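Local coordinates for protein cellulase (Uncultured bacterium, PDB 6XSO) that probably hydrolyses internal beta-1,4 bonds of cellulose and, as a broad-specificity family 5 endoglucanase, those of related plant polysaccharides such as xylan, at residues Val31-Gly36 with Gly77-Pro82; Asn37-Asn42 with Gln53-Trp58; Val83-Glu88 with Ile119-Asp124; Ile136-Ala141 with Asn204-Tyr209; Val304-Trp309 with Leu342-Phe347. All coordinates share one frame; numbering follows the deposited sequence.

The five contacts sit in a closed eight-stranded parallel barrel ringed by helices. Interactions 1 and 5 pair strands one with two and seven with eight; their centres are 11 Å apart, and a salt bridge from Arg-80 to Glu-308 across the barrel mouth ties them together. Interactions 2 and 3, with centres 10 Å apart, join loops that follow the first three strands, and are linked by Thr-84 to Asp-40 and Tyr-86 to Asn-42. In enzymes of this clan such loops surround the substrate cleft. Interaction 4 lies on the outer layer, its centre 17 Å from that of interaction 3, which it touches through Asp-124 and Ile-136.

Interaction 1 of 5, residues Val31-Gly36 with Gly77-Pro82; sequences VGWNLG and GAIRVP
In the first two strands of the eight-stranded barrel, Asn-34 and Arg-80 stand side by side on the face turned to the barrel interior. The strands run parallel, 26° apart. Trp-33 supplies both ladder bonds at the middle, its N reaching Ala-78 O and its O receiving Arg-80 N (2.9 Å); Leu-35 N then meets Arg-80 O, also at 2.9 Å. The N of Ala-78 is buried and has no partner in the model.

With CG anti to the backbone N (chi1 178°) and the chain extended as far as NE, Arg-80 reaches along Asn-34. Its NH1 gives a nearly straight bond of 2.9 Å to Asn-34 OD1, which lies in the guanidinium plane although the amide itself stands almost perpendicular to it. Glu-308 shares NH1, and Glu-171 and Asn-174 take NH2. A leucine in place of Arg-80 would probably leave both carboxylates without their cationic mate and the Asn-34 amide less firmly fixed in rotation.

On the opposite face Ile-79 CD1 comes to the edge of the Trp-33 ring, 4.1 Å from CE3, beneath helices 66-73 and 97-111; Trp-33 NE1 turns instead to Met-350 O. With Asn-34 and Arg-80 inside and Trp-33 and Ile-79 outside, the pair has the build of neighbouring strands in a TIM barrel near its catalytic mouth, as in other family 5 hydrolases.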
# COMPACT_ATOMS: atom_id res chain seq x y z
N VAL A 31 5.64 2.98 12.85
CA VAL A 31 5.70 3.85 11.69
C VAL A 31 6.41 3.11 10.57
O VAL A 31 7.45 2.47 10.79
CB VAL A 31 6.38 5.21 11.94
CG1 VAL A 31 5.42 6.12 12.67
CG2 VAL A 31 7.70 5.05 12.66
N GLY A 32 5.86 3.23 9.36
CA GLY A 32 6.35 2.52 8.19
C GLY A 32 6.87 3.45 7.11
O GLY A 32 6.71 4.68 7.16
N TRP A 33 7.46 2.83 6.08
CA TRP A 33 8.03 3.54 4.95
C TRP A 33 7.79 2.70 3.70
O TRP A 33 7.74 1.47 3.78
CB TRP A 33 9.53 3.68 5.13
CG TRP A 33 10.23 4.44 4.03
CD1 TRP A 33 10.03 5.74 3.67
CD2 TRP A 33 11.27 3.94 3.19
NE1 TRP A 33 10.90 6.09 2.65
CE2 TRP A 33 11.66 4.99 2.34
CE3 TRP A 33 11.92 2.70 3.08
CZ2 TRP A 33 12.68 4.84 1.40
CZ3 TRP A 33 12.92 2.56 2.14
CH2 TRP A 33 13.29 3.62 1.31
N ASN A 34 7.65 3.38 2.56
CA ASN A 34 7.49 2.75 1.25
C ASN A 34 8.81 2.74 0.48
O ASN A 34 9.40 3.79 0.24
CB ASN A 34 6.51 3.52 0.36
CG ASN A 34 5.10 3.22 0.67
OD1 ASN A 34 4.51 2.30 0.12
ND2 ASN A 34 4.52 4.02 1.55
N LEU A 35 9.20 1.55 0.01
CA LEU A 35 10.30 1.40 -0.95
C LEU A 35 9.77 1.71 -2.35
O LEU A 35 9.63 0.85 -3.22
CB LEU A 35 10.85 -0.01 -0.87
CG LEU A 35 12.14 -0.25 -1.68
CD1 LEU A 35 13.37 0.36 -1.04
CD2 LEU A 35 12.35 -1.76 -1.90
N GLY A 36 9.42 2.99 -2.55
CA GLY A 36 8.72 3.38 -3.76
C GLY A 36 9.62 3.53 -4.98
O GLY A 36 10.84 3.72 -4.90
N GLY A 77 9.15 0.41 11.81
CA GLY A 77 8.68 -0.91 12.21
C GLY A 77 8.11 -1.74 11.09
O GLY A 77 7.74 -2.90 11.31
N ALA A 78 8.06 -1.18 9.88
CA ALA A 78 7.35 -1.83 8.78
C ALA A 78 7.77 -1.17 7.48
O ALA A 78 8.04 0.04 7.44
CB ALA A 78 5.83 -1.71 8.97
N ILE A 79 7.82 -1.98 6.42
CA ILE A 79 8.15 -1.51 5.08
C ILE A 79 7.06 -2.01 4.13
O ILE A 79 6.75 -3.20 4.11
CB ILE A 79 9.53 -2.03 4.62
CG1 ILE A 79 10.65 -1.73 5.63
CG2 ILE A 79 9.88 -1.47 3.24
CD1 ILE A 79 11.01 -0.26 5.79
N ARG A 80 6.48 -1.09 3.35
CA ARG A 80 5.66 -1.47 2.21
C ARG A 80 6.58 -1.56 0.99
O ARG A 80 7.34 -0.63 0.70
CB ARG A 80 4.54 -0.45 1.96
CG ARG A 80 3.64 -0.76 0.72
CD ARG A 80 2.38 -0.01 0.86
NE ARG A 80 1.37 -0.08 -0.19
CZ ARG A 80 1.18 0.84 -1.14
NH1 ARG A 80 2.05 1.82 -1.33
NH2 ARG A 80 0.13 0.73 -1.94
N VAL A 81 6.48 -2.69 0.28
CA VAL A 81 7.30 -2.99 -0.89
C VAL A 81 6.32 -3.08 -2.06
O VAL A 81 5.82 -4.17 -2.38
CB VAL A 81 8.10 -4.29 -0.69
CG1 VAL A 81 8.89 -4.64 -1.96
CG2 VAL A 81 9.08 -4.12 0.49
N PRO A 82 6.00 -1.96 -2.71
CA PRO A 82 5.12 -2.03 -3.88
C PRO A 82 5.78 -2.81 -5.01
O PRO A 82 6.97 -2.67 -5.29
CB PRO A 82 4.93 -0.57 -4.29
CG PRO A 82 5.57 0.24 -3.26
CD PRO A 82 6.47 -0.60 -2.43
O HOH W 1 9.42 -1.72 -4.34

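Interaction 2 of 5, residues Asn37-Asn42 with Gln53-Trp58; sequences NTLDAN and QHETCW
Trp-58 lies against the turn at Ala-41, and its CB starts the contact 4.0 Å from Ala-41 CB. Farther out, CD2 passes that methyl at 3.7 Å, and the six-membered ring takes Ala-41 CA over one face in a CH-pi contact, 3.8 Å from CA to the centroid. At the ring's edge CE3 meets Asn-37 OD1 at 3.4 Å, the amide turned steeply to the ring. CZ2 is 3.2 Å from Asn-42 O. CH2 lies 3.5 Å from Asn-42 ND2, the amide and ring planes 54° apart; Tyr-86 OH binds Asn-42 OD1. An alanine at Trp-58 would probably open a gap over Ala-41 and rob the Asn-37 amide of the edge it rests on.

On the other flank His-54 NE2 donates to Leu-39 O (2.8 Å) from above the carbonyl plane, and ND1 is bound to Glu-88. One water links Asn-37 O, Glu-55 O and Trp-58 N. The loop after strand 31-34 thus packs against the end of helix 51-55, with Leu-39 reaching helix 97-111 and Asn-37 touching Trp-349 of strand 345-349.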
# COMPACT_ATOMS: atom_id res chain seq x y z
N ASN A 37 8.98 3.45 -6.16
CA ASN A 37 9.62 3.65 -7.46
C ASN A 37 10.72 2.62 -7.70
O ASN A 37 11.71 2.90 -8.40
CB ASN A 37 10.14 5.08 -7.63
CG ASN A 37 9.05 6.10 -7.92
OD1 ASN A 37 7.84 5.83 -7.90
ND2 ASN A 37 9.49 7.32 -8.19
N THR A 38 10.55 1.42 -7.17
CA THR A 38 11.58 0.38 -7.14
C THR A 38 11.01 -0.86 -7.80
O THR A 38 10.96 -0.93 -9.05
CB THR A 38 12.08 0.22 -5.69
OG1 THR A 38 12.54 1.51 -5.21
CG2 THR A 38 13.27 -0.72 -5.65
N LEU A 39 10.51 -1.84 -7.05
CA LEU A 39 9.92 -3.01 -7.72
C LEU A 39 8.59 -2.67 -8.39
O LEU A 39 8.09 -3.47 -9.20
CB LEU A 39 9.73 -4.15 -6.73
CG LEU A 39 10.98 -4.56 -5.94
CD1 LEU A 39 10.74 -5.79 -5.07
CD2 LEU A 39 12.17 -4.80 -6.87
N ASP A 40 8.02 -1.50 -8.07
CA ASP A 40 6.84 -0.98 -8.76
C ASP A 40 7.16 -0.21 -10.03
O ASP A 40 6.24 0.09 -10.81
CB ASP A 40 6.04 -0.07 -7.80
CG ASP A 40 6.93 0.92 -6.99
OD1 ASP A 40 8.02 0.54 -6.51
OD2 ASP A 40 6.50 2.09 -6.81
N ALA A 41 8.43 0.10 -10.29
CA ALA A 41 8.77 0.84 -11.49
C ALA A 41 8.40 0.04 -12.73
O ALA A 41 8.46 -1.19 -12.75
CB ALA A 41 10.26 1.15 -11.53
N ASN A 42 8.02 0.75 -13.79
CA ASN A 42 7.60 0.11 -15.03
C ASN A 42 7.70 1.11 -16.16
O ASN A 42 7.62 2.32 -15.95
CB ASN A 42 6.17 -0.46 -14.90
CG ASN A 42 5.11 0.63 -14.83
OD1 ASN A 42 4.43 0.89 -15.83
ND2 ASN A 42 4.96 1.25 -13.67
N GLN A 53 16.95 -4.28 -14.69
CA GLN A 53 16.36 -3.29 -15.58
C GLN A 53 15.03 -2.79 -15.03
O GLN A 53 14.75 -1.59 -15.07
CB GLN A 53 16.13 -3.91 -16.96
CG GLN A 53 17.40 -4.16 -17.74
CD GLN A 53 17.15 -5.01 -18.95
OE1 GLN A 53 16.04 -5.47 -19.19
NE2 GLN A 53 18.20 -5.24 -19.73
N HIS A 54 14.22 -3.69 -14.49
CA HIS A 54 12.94 -3.33 -13.90
C HIS A 54 13.15 -2.52 -12.63
O HIS A 54 12.60 -1.42 -12.49
CB HIS A 54 12.20 -4.64 -13.66
CG HIS A 54 10.88 -4.52 -12.96
ND1 HIS A 54 9.93 -5.52 -13.06
CD2 HIS A 54 10.36 -3.59 -12.13
CE1 HIS A 54 8.88 -5.19 -12.33
NE2 HIS A 54 9.12 -4.03 -11.75
N GLU A 55 13.98 -3.03 -11.72
CA GLU A 55 14.14 -2.41 -10.40
C GLU A 55 14.72 -1.01 -10.49
O GLU A 55 14.40 -0.16 -9.65
CB GLU A 55 15.05 -3.30 -9.56
CG GLU A 55 15.23 -2.84 -8.12
CD GLU A 55 15.73 -3.94 -7.20
OE1 GLU A 55 15.96 -5.07 -7.69
OE2 GLU A 55 15.95 -3.67 -5.99
N THR A 56 15.54 -0.75 -11.50
CA THR A 56 16.26 0.52 -11.62
C THR A 56 15.69 1.47 -12.67
O THR A 56 16.28 2.54 -12.89
CB THR A 56 17.76 0.25 -11.92
OG1 THR A 56 17.93 -0.28 -13.24
CG2 THR A 56 18.37 -0.73 -10.91
N CYS A 57 14.57 1.14 -13.31
CA CYS A 57 14.17 1.96 -14.46
C CYS A 57 13.66 3.34 -14.08
O CYS A 57 13.60 4.21 -14.95
CB CYS A 57 13.19 1.20 -15.35
SG CYS A 57 11.52 1.09 -14.79
N TRP A 58 13.32 3.58 -12.81
CA TRP A 58 12.93 4.91 -12.35
C TRP A 58 14.00 5.56 -11.47
O TRP A 58 13.70 6.46 -10.67
CB TRP A 58 11.57 4.89 -11.66
CG TRP A 58 10.40 4.70 -12.61
CD1 TRP A 58 10.44 4.67 -13.97
CD2 TRP A 58 9.03 4.53 -12.25
NE1 TRP A 58 9.17 4.48 -14.49
CE2 TRP A 58 8.29 4.39 -13.45
CE3 TRP A 58 8.35 4.48 -11.03
CZ2 TRP A 58 6.91 4.20 -13.45
CZ3 TRP A 58 6.98 4.29 -11.03
CH2 TRP A 58 6.28 4.16 -12.23
O HOH W 2 13.86 2.54 -10.14
O HOH W 3 12.49 7.49 -8.42

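Interaction 3 of 5, residues Val83-Glu88 with Ile119-Asp124; sequences VTWYQE and INVHHD
Backbone N-H groups of the loop at Val-83 and Trp-85 meet side-chain oxygens of Asn-120 and Asp-124. Val-83 N points at Asn-120 OD1 (3.0 Å), and Trp-85 N takes the syn lone pair of Asp-124 OD2 at 2.9 Å; the other oxygen, OD1, is held by Trp-135. In return Thr-84 OG1 accepts from His-123 N at 2.9 Å, and the same hydroxyl binds Asp-40 O.

Indole and backbone bonds come next. Trp-85 NE1 gives a straight bond of 2.9 Å to a lone pair of Asn-120 O, in the planes of both ring and carbonyl, and His-122 N reaches Val-83 O at 2.8 Å. These are the loops that leave the second and third strands of the TIM barrel at its C-terminal rim, where enzymes of this family bind substrate.

Apolar contact is slighter: Val-121 CG2 lies 3.8 Å from Trp-85 CD1. Within 119-124, Asn-120 ND2 donates to His-122 ND1 with amide and imidazole each in plane with the bond, which helps set the ring's rotation; Glu-171 also binds that ND2.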
# COMPACT_ATOMS: atom_id res chain seq x y z
N VAL A 83 4.97 -3.62 -5.70
CA VAL A 83 5.47 -4.42 -6.81
C VAL A 83 4.51 -4.29 -7.98
O VAL A 83 3.29 -4.44 -7.81
CB VAL A 83 5.61 -5.92 -6.44
CG1 VAL A 83 6.21 -6.70 -7.59
CG2 VAL A 83 6.46 -6.12 -5.22
N THR A 84 5.06 -4.05 -9.17
CA THR A 84 4.30 -4.04 -10.42
C THR A 84 4.65 -5.29 -11.22
O THR A 84 5.83 -5.57 -11.46
CB THR A 84 4.59 -2.77 -11.22
OG1 THR A 84 4.19 -1.62 -10.45
CG2 THR A 84 3.86 -2.79 -12.58
N TRP A 85 3.62 -6.02 -11.64
CA TRP A 85 3.81 -7.37 -12.13
C TRP A 85 3.68 -7.55 -13.64
O TRP A 85 4.20 -8.53 -14.17
CB TRP A 85 2.85 -8.35 -11.43
CG TRP A 85 3.00 -8.35 -9.94
CD1 TRP A 85 2.36 -7.54 -9.06
CD2 TRP A 85 3.85 -9.22 -9.15
NE1 TRP A 85 2.77 -7.82 -7.77
CE2 TRP A 85 3.67 -8.85 -7.80
CE3 TRP A 85 4.73 -10.26 -9.46
CZ2 TRP A 85 4.32 -9.50 -6.76
CZ3 TRP A 85 5.40 -10.88 -8.42
CH2 TRP A 85 5.20 -10.48 -7.09
N TYR A 86 3.01 -6.63 -14.35
CA TYR A 86 2.57 -6.93 -15.70
C TYR A 86 3.72 -7.12 -16.69
O TYR A 86 3.56 -7.84 -17.69
CB TYR A 86 1.59 -5.87 -16.22
CG TYR A 86 2.19 -4.52 -16.63
CD1 TYR A 86 2.53 -4.27 -17.95
CD2 TYR A 86 2.38 -3.51 -15.70
CE1 TYR A 86 3.06 -3.04 -18.33
CE2 TYR A 86 2.91 -2.29 -16.06
CZ TYR A 86 3.25 -2.06 -17.39
OH TYR A 86 3.78 -0.85 -17.77
N GLN A 87 4.87 -6.49 -16.46
CA GLN A 87 6.03 -6.69 -17.32
C GLN A 87 6.81 -7.93 -16.94
O GLN A 87 7.88 -8.19 -17.52
CB GLN A 87 6.94 -5.46 -17.32
CG GLN A 87 6.18 -4.17 -17.63
CD GLN A 87 7.09 -3.03 -18.05
OE1 GLN A 87 7.52 -2.24 -17.21
NE2 GLN A 87 7.40 -2.96 -19.34
N GLU A 88 6.29 -8.71 -15.98
CA GLU A 88 6.93 -9.93 -15.50
C GLU A 88 6.02 -11.14 -15.67
O GLU A 88 6.30 -12.20 -15.10
CB GLU A 88 7.36 -9.75 -14.04
CG GLU A 88 8.33 -8.59 -13.79
CD GLU A 88 9.70 -8.75 -14.46
OE1 GLU A 88 10.06 -9.85 -14.93
OE2 GLU A 88 10.43 -7.75 -14.52
N ILE A 119 3.56 -6.64 0.66
CA ILE A 119 3.75 -6.69 -0.78
C ILE A 119 2.38 -6.56 -1.45
O ILE A 119 1.38 -7.03 -0.91
CB ILE A 119 4.46 -7.95 -1.30
CG1 ILE A 119 3.76 -9.21 -0.82
CG2 ILE A 119 5.94 -7.92 -0.87
CD1 ILE A 119 4.34 -10.49 -1.46
N ASN A 120 2.34 -5.91 -2.61
CA ASN A 120 1.06 -5.63 -3.24
C ASN A 120 1.12 -5.89 -4.76
O ASN A 120 2.07 -6.47 -5.29
CB ASN A 120 0.57 -4.19 -2.95
CG ASN A 120 1.30 -3.14 -3.77
OD1 ASN A 120 2.31 -3.42 -4.42
ND2 ASN A 120 0.80 -1.91 -3.74
N VAL A 121 0.07 -5.44 -5.43
CA VAL A 121 -0.05 -5.37 -6.89
C VAL A 121 -0.25 -3.88 -7.18
O VAL A 121 -1.29 -3.31 -6.80
CB VAL A 121 -1.21 -6.24 -7.39
CG1 VAL A 121 -1.55 -5.96 -8.85
CG2 VAL A 121 -0.90 -7.73 -7.19
N HIS A 122 0.75 -3.23 -7.80
CA HIS A 122 0.87 -1.77 -7.74
C HIS A 122 0.46 -1.15 -9.04
O HIS A 122 -0.72 -0.82 -9.24
CB HIS A 122 2.26 -1.39 -7.22
CG HIS A 122 2.34 -0.01 -6.68
ND1 HIS A 122 1.92 0.31 -5.40
CD2 HIS A 122 2.71 1.16 -7.25
CE1 HIS A 122 2.08 1.60 -5.19
NE2 HIS A 122 2.58 2.14 -6.28
N HIS A 123 1.39 -0.89 -9.99
CA HIS A 123 1.03 -0.18 -11.22
C HIS A 123 0.41 -1.08 -12.27
O HIS A 123 0.28 -0.68 -13.43
CB HIS A 123 2.20 0.61 -11.78
CG HIS A 123 2.57 1.78 -10.93
ND1 HIS A 123 1.64 2.67 -10.44
CD2 HIS A 123 3.77 2.20 -10.48
CE1 HIS A 123 2.26 3.60 -9.73
NE2 HIS A 123 3.56 3.35 -9.75
N ASP A 124 0.00 -2.27 -11.85
CA ASP A 124 -1.05 -2.99 -12.57
C ASP A 124 -2.38 -2.27 -12.49
O ASP A 124 -3.26 -2.54 -13.33
CB ASP A 124 -1.10 -4.38 -11.94
CG ASP A 124 0.26 -5.08 -12.00
OD1 ASP A 124 0.59 -5.59 -13.10
OD2 ASP A 124 0.98 -5.07 -10.97

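Interaction 4 of 5, residues Ile136-Ala141 with Asn204-Tyr209; sequences IKADEA and NAINGY
Ile-136 and Tyr-209 make the dense end of this contact. The CG2 methyl of Ile-136 sits over one face of the phenol ring, 3.8 Å from its centroid, while Lys-137 O comes to the ring's edge 3.5 Å from CE2. The phenol hydroxyl is engaged elsewhere, by Asn-142, and Tyr-143 and Tyr-150 meet the ring edge-to-face. Beside it Ala-205, with only a methyl to offer, nestles into the bend of the backbone: its CB is 3.2 Å from Asp-139 N. Ala-138, the centre of an inverse gamma turn, brings its CB to 4.0 Å from Ile-206 CG1.

These residues lead into helix 140-161, whose N-cap is Asp-139, its OD1 accepting from Asn-142 N and, weakly, from Ala-141 N. That helix and helix 196-219 follow the third and fourth strands of the barrel and are neighbours in its outer layer.

Toward solvent the packing gives way to one polar link. The extended Glu-140 chain, CG anti to the backbone N (chi1 -165°), carries OE1 out to accept from Asn-204 ND2 at 2.9 Å. The donor lies above the carboxylate plane, and carboxylate and amide planes are 85° apart. Asn-204 is exposed and Glu-140 partly so; the Glu-140 backbone N is bonded to Ser-201.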
# COMPACT_ATOMS: atom_id res chain seq x y z
N ILE A 136 -5.80 -3.61 -14.48
CA ILE A 136 -6.77 -3.83 -13.42
C ILE A 136 -7.53 -2.52 -13.25
O ILE A 136 -6.96 -1.51 -12.82
CB ILE A 136 -6.10 -4.25 -12.10
CG1 ILE A 136 -5.27 -5.52 -12.31
CG2 ILE A 136 -7.16 -4.45 -11.02
CD1 ILE A 136 -4.45 -5.90 -11.10
N LYS A 137 -8.81 -2.51 -13.61
CA LYS A 137 -9.62 -1.30 -13.52
C LYS A 137 -10.90 -1.55 -12.72
O LYS A 137 -11.47 -2.65 -12.75
CB LYS A 137 -10.01 -0.79 -14.90
CG LYS A 137 -8.82 -0.48 -15.80
CD LYS A 137 -9.26 0.36 -16.99
CE LYS A 137 -8.13 0.75 -17.90
NZ LYS A 137 -7.10 1.55 -17.21
N ALA A 138 -11.34 -0.50 -12.03
CA ALA A 138 -12.59 -0.53 -11.27
C ALA A 138 -13.73 -0.32 -12.25
O ALA A 138 -14.31 0.77 -12.38
CB ALA A 138 -12.58 0.53 -10.17
N ASP A 139 -14.03 -1.39 -12.97
CA ASP A 139 -15.02 -1.42 -14.04
C ASP A 139 -15.47 -2.87 -14.07
O ASP A 139 -14.62 -3.76 -14.14
CB ASP A 139 -14.39 -1.02 -15.36
CG ASP A 139 -15.36 -1.09 -16.52
OD1 ASP A 139 -15.71 -2.21 -16.97
OD2 ASP A 139 -15.83 -0.03 -16.97
N GLU A 140 -16.78 -3.12 -13.92
CA GLU A 140 -17.22 -4.49 -13.72
C GLU A 140 -16.96 -5.36 -14.95
O GLU A 140 -16.74 -6.57 -14.83
CB GLU A 140 -18.70 -4.55 -13.31
CG GLU A 140 -19.08 -5.91 -12.75
CD GLU A 140 -20.45 -5.93 -12.13
OE1 GLU A 140 -21.04 -4.84 -11.98
OE2 GLU A 140 -20.92 -7.06 -11.84
N ALA A 141 -16.98 -4.78 -16.15
CA ALA A 141 -16.60 -5.56 -17.33
C ALA A 141 -15.12 -5.94 -17.30
O ALA A 141 -14.74 -7.05 -17.65
CB ALA A 141 -16.96 -4.80 -18.62
N ASN A 204 -18.76 -2.30 -7.65
CA ASN A 204 -18.89 -3.74 -7.85
C ASN A 204 -17.55 -4.37 -8.21
O ASN A 204 -17.22 -5.48 -7.76
CB ASN A 204 -19.90 -4.04 -8.96
CG ASN A 204 -21.34 -3.88 -8.51
OD1 ASN A 204 -21.64 -3.61 -7.34
ND2 ASN A 204 -22.27 -4.02 -9.46
N ALA A 205 -16.77 -3.70 -9.07
CA ALA A 205 -15.46 -4.22 -9.47
C ALA A 205 -14.46 -4.22 -8.32
O ALA A 205 -13.75 -5.21 -8.12
CB ALA A 205 -14.90 -3.40 -10.64
N ILE A 206 -14.38 -3.12 -7.57
CA ILE A 206 -13.53 -3.09 -6.37
C ILE A 206 -13.87 -4.27 -5.48
O ILE A 206 -12.99 -5.00 -5.02
CB ILE A 206 -13.69 -1.75 -5.62
CG1 ILE A 206 -13.06 -0.60 -6.41
CG2 ILE A 206 -13.09 -1.90 -4.20
CD1 ILE A 206 -11.57 -0.58 -6.41
N ASN A 207 -15.16 -4.44 -5.19
CA ASN A 207 -15.56 -5.49 -4.27
C ASN A 207 -15.30 -6.87 -4.84
O ASN A 207 -14.92 -7.77 -4.10
CB ASN A 207 -17.02 -5.30 -3.87
CG ASN A 207 -17.24 -4.04 -3.07
OD1 ASN A 207 -16.32 -3.51 -2.44
ND2 ASN A 207 -18.47 -3.53 -3.10
N GLY A 208 -15.44 -7.01 -6.16
CA GLY A 208 -15.12 -8.28 -6.81
C GLY A 208 -13.65 -8.61 -6.75
O GLY A 208 -13.27 -9.73 -6.41
N TYR A 209 -12.79 -7.64 -7.08
CA TYR A 209 -11.35 -7.89 -6.97
C TYR A 209 -10.95 -8.20 -5.53
O TYR A 209 -10.12 -9.09 -5.29
CB TYR A 209 -10.57 -6.69 -7.52
CG TYR A 209 -10.40 -6.68 -9.03
CD1 TYR A 209 -9.62 -7.64 -9.66
CD2 TYR A 209 -11.01 -5.71 -9.83
CE1 TYR A 209 -9.45 -7.66 -11.02
CE2 TYR A 209 -10.82 -5.70 -11.21
CZ TYR A 209 -10.04 -6.68 -11.79
OH TYR A 209 -9.79 -6.74 -13.14

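Interaction 5 of 5, residues Val304-Trp309 with Leu342-Phe347; sequences VIIGEW and LGIATF
Phe-347 fits into the step between Ile-305 and Gly-307. Its CB comes within 3.3 Å of Gly-307 O, and CE1 of the ring rests on Ile-305 CG2 at 3.7 Å. CG of Phe-347, anti to the carbonyl carbon (chi1 -72°), carries the ring into the barrel interior, where it also touches Ala-78 and Arg-80.

On the outer face the bumps are branched: Ile-306 lays CG1 against Ile-344 CG2, 3.7 Å apart, under helices 279-298 and 325-341. Farther along, the indole of Trp-309 folds back on Thr-346, its NE1 3.4 Å from Thr-346 CB. CG of Trp-309 stands between the backbone N and the carbonyl carbon (chi1 68°), which brings the ring in on this side. A water accepts from NE1 and is hydrogen-bonded to Thr-346 OG1, each at 2.9 Å, bridging the two.

Beneath the side chains the strands lie parallel, with Ile-306 N donating to Ala-345 O (2.8 Å) and Phe-347 N to Ile-306 O (2.9 Å). Gly-343, at positive phi in a Schellman motif, closes helix 325-341 and turns the chain into its strand. Helix, turn and parallel strand follow as in the last beta-alpha-beta crossover of a TIM barrel, and Glu-308 stands at the end of the seventh strand, where clan GH-A glycoside hydrolases usually carry their nucleophile.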
# COMPACT_ATOMS: atom_id res chain seq x y z
N VAL A 304 -7.28 -0.06 9.96
CA VAL A 304 -6.95 0.71 8.77
C VAL A 304 -5.46 0.98 8.71
O VAL A 304 -4.81 1.29 9.72
CB VAL A 304 -7.75 2.02 8.71
CG1 VAL A 304 -7.31 2.91 7.55
CG2 VAL A 304 -9.23 1.71 8.63
N ILE A 305 -4.92 0.89 7.50
CA ILE A 305 -3.55 1.26 7.17
C ILE A 305 -3.60 2.44 6.21
O ILE A 305 -4.26 2.36 5.16
CB ILE A 305 -2.78 0.09 6.54
CG1 ILE A 305 -2.69 -1.09 7.52
CG2 ILE A 305 -1.41 0.57 6.01
CD1 ILE A 305 -2.27 -2.41 6.85
N ILE A 306 -2.91 3.52 6.55
CA ILE A 306 -2.66 4.62 5.61
C ILE A 306 -1.34 4.24 4.94
O ILE A 306 -0.23 4.49 5.46
CB ILE A 306 -2.66 5.98 6.30
CG1 ILE A 306 -4.03 6.24 6.94
CG2 ILE A 306 -2.30 7.08 5.31
CD1 ILE A 306 -4.06 7.52 7.79
N GLY A 307 -1.44 3.54 3.81
CA GLY A 307 -0.29 2.87 3.23
C GLY A 307 0.62 3.75 2.44
O GLY A 307 1.70 3.30 2.04
N GLU A 308 0.19 4.98 2.15
CA GLU A 308 1.07 6.00 1.62
C GLU A 308 0.61 7.33 2.20
O GLU A 308 -0.59 7.60 2.23
CB GLU A 308 0.98 6.17 0.10
CG GLU A 308 1.31 4.93 -0.71
CD GLU A 308 1.18 5.13 -2.20
OE1 GLU A 308 1.07 6.29 -2.66
OE2 GLU A 308 1.25 4.10 -2.91
N TRP A 309 1.57 8.14 2.65
CA TRP A 309 1.26 9.53 2.96
C TRP A 309 2.49 10.40 2.79
O TRP A 309 3.63 9.93 2.77
CB TRP A 309 0.72 9.70 4.38
CG TRP A 309 1.75 9.42 5.48
CD1 TRP A 309 2.28 8.20 5.82
CD2 TRP A 309 2.36 10.38 6.35
NE1 TRP A 309 3.18 8.34 6.85
CE2 TRP A 309 3.25 9.66 7.20
CE3 TRP A 309 2.26 11.76 6.51
CZ2 TRP A 309 4.00 10.28 8.18
CZ3 TRP A 309 3.01 12.38 7.50
CH2 TRP A 309 3.87 11.63 8.32
N LEU A 342 -5.85 6.08 17.13
CA LEU A 342 -6.87 5.21 16.57
C LEU A 342 -6.36 3.82 16.22
O LEU A 342 -7.14 2.99 15.73
CB LEU A 342 -7.46 5.84 15.32
CG LEU A 342 -8.52 6.88 15.66
CD1 LEU A 342 -8.84 7.69 14.42
CD2 LEU A 342 -9.80 6.21 16.18
N GLY A 343 -5.07 3.55 16.41
CA GLY A 343 -4.51 2.28 16.00
C GLY A 343 -4.33 2.12 14.51
O GLY A 343 -4.33 0.98 14.01
N ILE A 344 -4.17 3.23 13.78
CA ILE A 344 -3.98 3.25 12.33
C ILE A 344 -2.49 3.38 12.04
O ILE A 344 -1.81 4.26 12.58
CB ILE A 344 -4.75 4.44 11.72
CG1 ILE A 344 -6.26 4.25 11.91
CG2 ILE A 344 -4.35 4.66 10.27
CD1 ILE A 344 -7.09 5.43 11.44
N ALA A 345 -1.97 2.47 11.21
CA ALA A 345 -0.56 2.52 10.84
C ALA A 345 -0.36 3.42 9.63
O ALA A 345 -1.22 3.50 8.75
CB ALA A 345 -0.05 1.12 10.49
N THR A 346 0.77 4.12 9.60
CA THR A 346 1.11 5.03 8.51
C THR A 346 2.41 4.59 7.85
O THR A 346 3.33 4.11 8.54
CB THR A 346 1.28 6.48 9.00
OG1 THR A 346 2.44 6.63 9.81
CG2 THR A 346 0.06 6.92 9.79
N PHE A 347 2.47 4.72 6.51
CA PHE A 347 3.66 4.37 5.72
C PHE A 347 4.03 5.58 4.85
O PHE A 347 3.33 5.89 3.88
CB PHE A 347 3.39 3.13 4.84
CG PHE A 347 3.31 1.82 5.61
CD1 PHE A 347 2.21 1.51 6.37
CD2 PHE A 347 4.34 0.87 5.52
CE1 PHE A 347 2.13 0.31 7.06
CE2 PHE A 347 4.27 -0.34 6.20
CZ PHE A 347 3.17 -0.62 6.97
O HOH W 4 -6.89 0.80 12.67
O HOH W 5 5.02 6.75 8.48